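Local structure of type II restriction enzyme NlaIV (Neisseria lactamica, 6QM2) at residues 5-13 / 79-89. The protein recognizes the double-stranded DNA sequence 5'-GGNNCC-3' and cleaves it in the middle, leaving blunt ends with terminal 5'-phosphates. Numbering follows the deposited sequence.
Sequences IKLTAQQIF and LNKKDRSRELL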
loop_
_atom_site.group_PDB
_atom_site.type_symbol
_atom_site.label_atom_id
_atom_site.label_comp_id
_atom_site.label_asym_id
_atom_site.label_seq_id
_atom_site.Cartn_x
_atom_site.Cartn_y
_atom_site.Cartn_z
ATOM N N ILE A 5 33.292 10.282 -3.151
ATOM C CA ILE A 5 34.087 9.050 -3.038
ATOM C C ILE A 5 33.382 7.867 -3.738
ATOM O O ILE A 5 32.155 7.864 -3.868
ATOM C CB ILE A 5 34.436 8.739 -1.546
ATOM C CG1 ILE A 5 35.531 7.660 -1.448
ATOM C CG2 ILE A 5 33.201 8.352 -0.725
ATOM C CD1 ILE A 5 36.233 7.593 -0.104
ATOM N N LYS A 6 34.168 6.893 -4.211
ATOM C CA LYS A 6 33.656 5.617 -4.749
ATOM C C LYS A 6 33.791 4.533 -3.684
ATOM O O LYS A 6 34.895 4.287 -3.199
ATOM C CB LYS A 6 34.441 5.169 -5.989
ATOM C CG LYS A 6 33.899 5.656 -7.321
ATOM C CD LYS A 6 34.554 4.890 -8.463
ATOM C CE LYS A 6 34.119 5.410 -9.824
ATOM N NZ LYS A 6 34.508 4.492 -10.933
ATOM N N LEU A 7 32.680 3.881 -3.339
ATOM C CA LEU A 7 32.685 2.777 -2.373
ATOM C C LEU A 7 32.242 1.446 -2.990
ATOM O O LEU A 7 31.632 1.400 -4.064
ATOM C CB LEU A 7 31.820 3.122 -1.148
ATOM C CG LEU A 7 32.579 3.518 0.125
ATOM C CD1 LEU A 7 33.519 4.686 -0.134
ATOM C CD2 LEU A 7 31.622 3.849 1.266
ATOM N N THR A 8 32.588 0.371 -2.285
ATOM C CA THR A 8 32.133 -0.980 -2.605
ATOM C C THR A 8 31.055 -1.417 -1.599
ATOM O O THR A 8 30.877 -0.790 -0.550
ATOM C CB THR A 8 33.310 -1.992 -2.656
ATOM O OG1 THR A 8 32.849 -3.229 -3.209
ATOM C CG2 THR A 8 33.922 -2.268 -1.283
ATOM N N ALA A 9 30.339 -2.487 -1.937
ATOM C CA ALA A 9 29.230 -2.994 -1.124
ATOM C C ALA A 9 29.636 -3.369 0.305
ATOM O O ALA A 9 28.873 -3.143 1.244
ATOM C CB ALA A 9 28.584 -4.188 -1.810
ATOM N N GLN A 10 30.831 -3.940 0.459
ATOM C CA GLN A 10 31.364 -4.306 1.778
ATOM C C GLN A 10 31.718 -3.071 2.621
ATOM O O GLN A 10 31.540 -3.080 3.840
ATOM C CB GLN A 10 32.588 -5.224 1.623
ATOM C CG GLN A 10 33.150 -5.797 2.921
ATOM C CD GLN A 10 32.238 -6.815 3.578
ATOM O OE1 GLN A 10 31.815 -7.783 2.948
ATOM N NE2 GLN A 10 31.949 -6.614 4.858
ATOM N N GLN A 11 32.222 -2.022 1.972
ATOM C CA GLN A 11 32.511 -0.754 2.649
ATOM C C GLN A 11 31.216 -0.077 3.112
ATOM O O GLN A 11 31.170 0.474 4.211
ATOM C CB GLN A 11 33.315 0.191 1.744
ATOM C CG GLN A 11 34.778 -0.205 1.565
ATOM C CD GLN A 11 35.501 0.627 0.512
ATOM O OE1 GLN A 11 34.981 0.880 -0.578
ATOM N NE2 GLN A 11 36.718 1.050 0.833
ATOM N N ILE A 12 30.177 -0.133 2.274
ATOM C CA ILE A 12 28.844 0.393 2.621
ATOM C C ILE A 12 28.230 -0.399 3.780
ATOM O O ILE A 12 27.677 0.193 4.707
ATOM C CB ILE A 12 27.886 0.393 1.401
ATOM C CG1 ILE A 12 28.361 1.412 0.359
ATOM C CG2 ILE A 12 26.455 0.728 1.816
ATOM C CD1 ILE A 12 27.738 1.238 -1.010
ATOM N N PHE A 13 28.324 -1.726 3.713
ATOM C CA PHE A 13 27.868 -2.604 4.793
ATOM C C PHE A 13 28.549 -2.235 6.110
ATOM O O PHE A 13 27.875 -1.957 7.101
ATOM C CB PHE A 13 28.137 -4.073 4.435
ATOM C CG PHE A 13 27.733 -5.057 5.507
ATOM C CD1 PHE A 13 26.403 -5.172 5.904
ATOM C CD2 PHE A 13 28.679 -5.891 6.105
ATOM C CE1 PHE A 13 26.029 -6.084 6.883
ATOM C CE2 PHE A 13 28.309 -6.806 7.083
ATOM C CZ PHE A 13 26.982 -6.903 7.472
ATOM N N LEU A 79 27.280 0.713 -8.044
ATOM C CA LEU A 79 28.282 1.441 -7.240
ATOM C C LEU A 79 29.528 1.913 -8.024
ATOM O O LEU A 79 30.342 2.676 -7.491
ATOM C CB LEU A 79 28.715 0.600 -6.034
ATOM C CG LEU A 79 27.595 0.183 -5.078
ATOM C CD1 LEU A 79 28.133 -0.757 -4.006
ATOM C CD2 LEU A 79 26.938 1.406 -4.448
ATOM N N ASN A 80 29.673 1.450 -9.268
ATOM C CA ASN A 80 30.751 1.855 -10.163
ATOM C C ASN A 80 30.113 2.408 -11.445
ATOM O O ASN A 80 29.615 1.643 -12.274
ATOM C CB ASN A 80 31.635 0.637 -10.452
ATOM C CG ASN A 80 32.921 0.984 -11.182
ATOM O OD1 ASN A 80 32.980 1.919 -11.985
ATOM N ND2 ASN A 80 33.960 0.204 -10.919
ATOM N N LYS A 81 30.123 3.734 -11.593
ATOM C CA LYS A 81 29.495 4.410 -12.747
ATOM C C LYS A 81 30.096 4.018 -14.102
ATOM O O LYS A 81 29.385 3.986 -15.111
ATOM C CB LYS A 81 29.554 5.937 -12.587
ATOM C CG LYS A 81 28.608 6.490 -11.528
ATOM C CD LYS A 81 28.738 8.000 -11.350
ATOM C CE LYS A 81 28.096 8.802 -12.477
ATOM N NZ LYS A 81 26.611 8.870 -12.388
ATOM N N LYS A 82 31.398 3.725 -14.112
ATOM C CA LYS A 82 32.118 3.344 -15.334
ATOM C C LYS A 82 32.034 1.849 -15.668
ATOM O O LYS A 82 32.164 1.475 -16.836
ATOM C CB LYS A 82 33.587 3.779 -15.248
ATOM C CG LYS A 82 33.778 5.286 -15.340
ATOM C CD LYS A 82 35.246 5.664 -15.441
ATOM C CE LYS A 82 35.411 7.118 -15.856
ATOM N NZ LYS A 82 36.845 7.491 -16.005
ATOM N N ASP A 83 31.827 1.005 -14.653
ATOM C CA ASP A 83 31.689 -0.445 -14.843
ATOM C C ASP A 83 30.346 -0.927 -14.277
ATOM O O ASP A 83 30.219 -1.208 -13.083
ATOM C CB ASP A 83 32.868 -1.183 -14.185
ATOM C CG ASP A 83 33.034 -2.621 -14.685
ATOM O OD1 ASP A 83 32.191 -3.117 -15.467
ATOM O OD2 ASP A 83 34.033 -3.259 -14.291
ATOM N N ARG A 84 29.352 -1.034 -15.154
ATOM C CA ARG A 84 28.003 -1.461 -14.763
ATOM C C ARG A 84 27.807 -2.990 -14.794
ATOM O O ARG A 84 26.672 -3.470 -14.743
ATOM C CB ARG A 84 26.944 -0.744 -15.627
ATOM C CG ARG A 84 26.555 0.642 -15.111
ATOM C CD ARG A 84 25.078 0.977 -15.345
ATOM N NE ARG A 84 24.865 1.732 -16.575
ATOM C CZ ARG A 84 25.140 3.030 -16.736
ATOM N NH1 ARG A 84 25.657 3.758 -15.742
ATOM N NH2 ARG A 84 24.905 3.611 -17.912
ATOM N N SER A 85 28.900 -3.748 -14.897
ATOM C CA SER A 85 28.871 -5.194 -14.711
ATOM C C SER A 85 29.486 -5.640 -13.382
ATOM O O SER A 85 29.435 -6.825 -13.060
ATOM C CB SER A 85 29.581 -5.893 -15.875
ATOM O OG SER A 85 30.941 -5.513 -15.958
ATOM N N ARG A 86 30.060 -4.708 -12.621
ATOM C CA ARG A 86 30.686 -5.017 -11.332
ATOM C C ARG A 86 30.204 -4.030 -10.281
ATOM O O ARG A 86 29.665 -2.973 -10.613
ATOM C CB ARG A 86 32.218 -4.947 -11.432
ATOM C CG ARG A 86 32.853 -5.844 -12.492
ATOM C CD ARG A 86 32.726 -7.313 -12.125
ATOM N NE ARG A 86 33.427 -8.221 -13.039
ATOM C CZ ARG A 86 33.021 -8.563 -14.267
ATOM N NH1 ARG A 86 31.910 -8.053 -14.802
ATOM N NH2 ARG A 86 33.747 -9.421 -14.983
ATOM N N GLU A 87 30.408 -4.387 -9.013
ATOM C CA GLU A 87 30.029 -3.551 -7.867
ATOM C C GLU A 87 28.522 -3.229 -7.880
ATOM O O GLU A 87 28.113 -2.067 -7.775
ATOM C CB GLU A 87 30.891 -2.271 -7.813
ATOM C CG GLU A 87 32.391 -2.470 -8.054
ATOM C CD GLU A 87 33.033 -3.501 -7.136
ATOM O OE1 GLU A 87 32.678 -3.545 -5.941
ATOM O OE2 GLU A 87 33.905 -4.267 -7.606
ATOM N N LEU A 88 27.713 -4.283 -8.007
ATOM C CA LEU A 88 26.252 -4.179 -8.136
ATOM C C LEU A 88 25.566 -4.469 -6.798
ATOM O O LEU A 88 25.889 -5.461 -6.141
ATOM C CB LEU A 88 25.751 -5.160 -9.196
ATOM C CG LEU A 88 26.453 -5.114 -10.556
ATOM C CD1 LEU A 88 25.874 -6.151 -11.506
ATOM C CD2 LEU A 88 26.351 -3.727 -11.161
ATOM N N LEU A 89 24.614 -3.613 -6.416
ATOM C CA LEU A 89 23.959 -3.686 -5.106
ATOM C C LEU A 89 22.437 -3.814 -5.234
ATOM O O LEU A 89 21.798 -3.003 -5.907
ATOM C CB LEU A 89 24.302 -2.437 -4.294
ATOM C CG LEU A 89 23.791 -2.360 -2.850
ATOM C CD1 LEU A 89 24.319 -3.517 -2.012
ATOM C CD2 LEU A 89 24.170 -1.023 -2.231
HETATM O O HOH W 1 30.328 3.751 -4.970
HETATM O O HOH W 2 30.293 -3.474 -4.368
#
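Thr8 OG1 donates to Glu87 OE1 at 2.8 Å and meets that oxygen nearly along its C-O axis. Thr8 turns OG1 away from its backbone N (chi1 -169°), and the Glu87 chain bends (chi2 -54°) to meet it. The same OE1 accepts from water 2, which in turn accepts from Ala9 N. Thr8 is the N-cap residue of helix 9-18, but its hydroxyl makes no capping bond. The Thr8 N-H is satisfied by Gln11 OE1, three residues on, on a lone pair in the carbonyl plane. Water 1 accepts from Leu7 N and lies 2.7 Å from Leu79 O, bridging the two backbones. The contact thus joins the start of helix 9-18 to the loop linking the antiparallel strands 77-78 and 88-95, in the mixed sheet of a PDDEXK-clan nuclease. On the buried side, Ile12 CD1 meets Leu79 CD2 tip to tip at 3.5 Å. Leu79 CD1 packs on Ala9 CB at 4.1 Å, and Leu89 CD1 lies 4.3 Å from Ala9 CB. Toward solvent, the extended Lys6 chain brings NZ to Asn80 OD1 at 3.2 Å. Asp83 N reaches Asn80 OD1 from the opposite face of the amide plane, at 3.0 Å, closing an Asx motif.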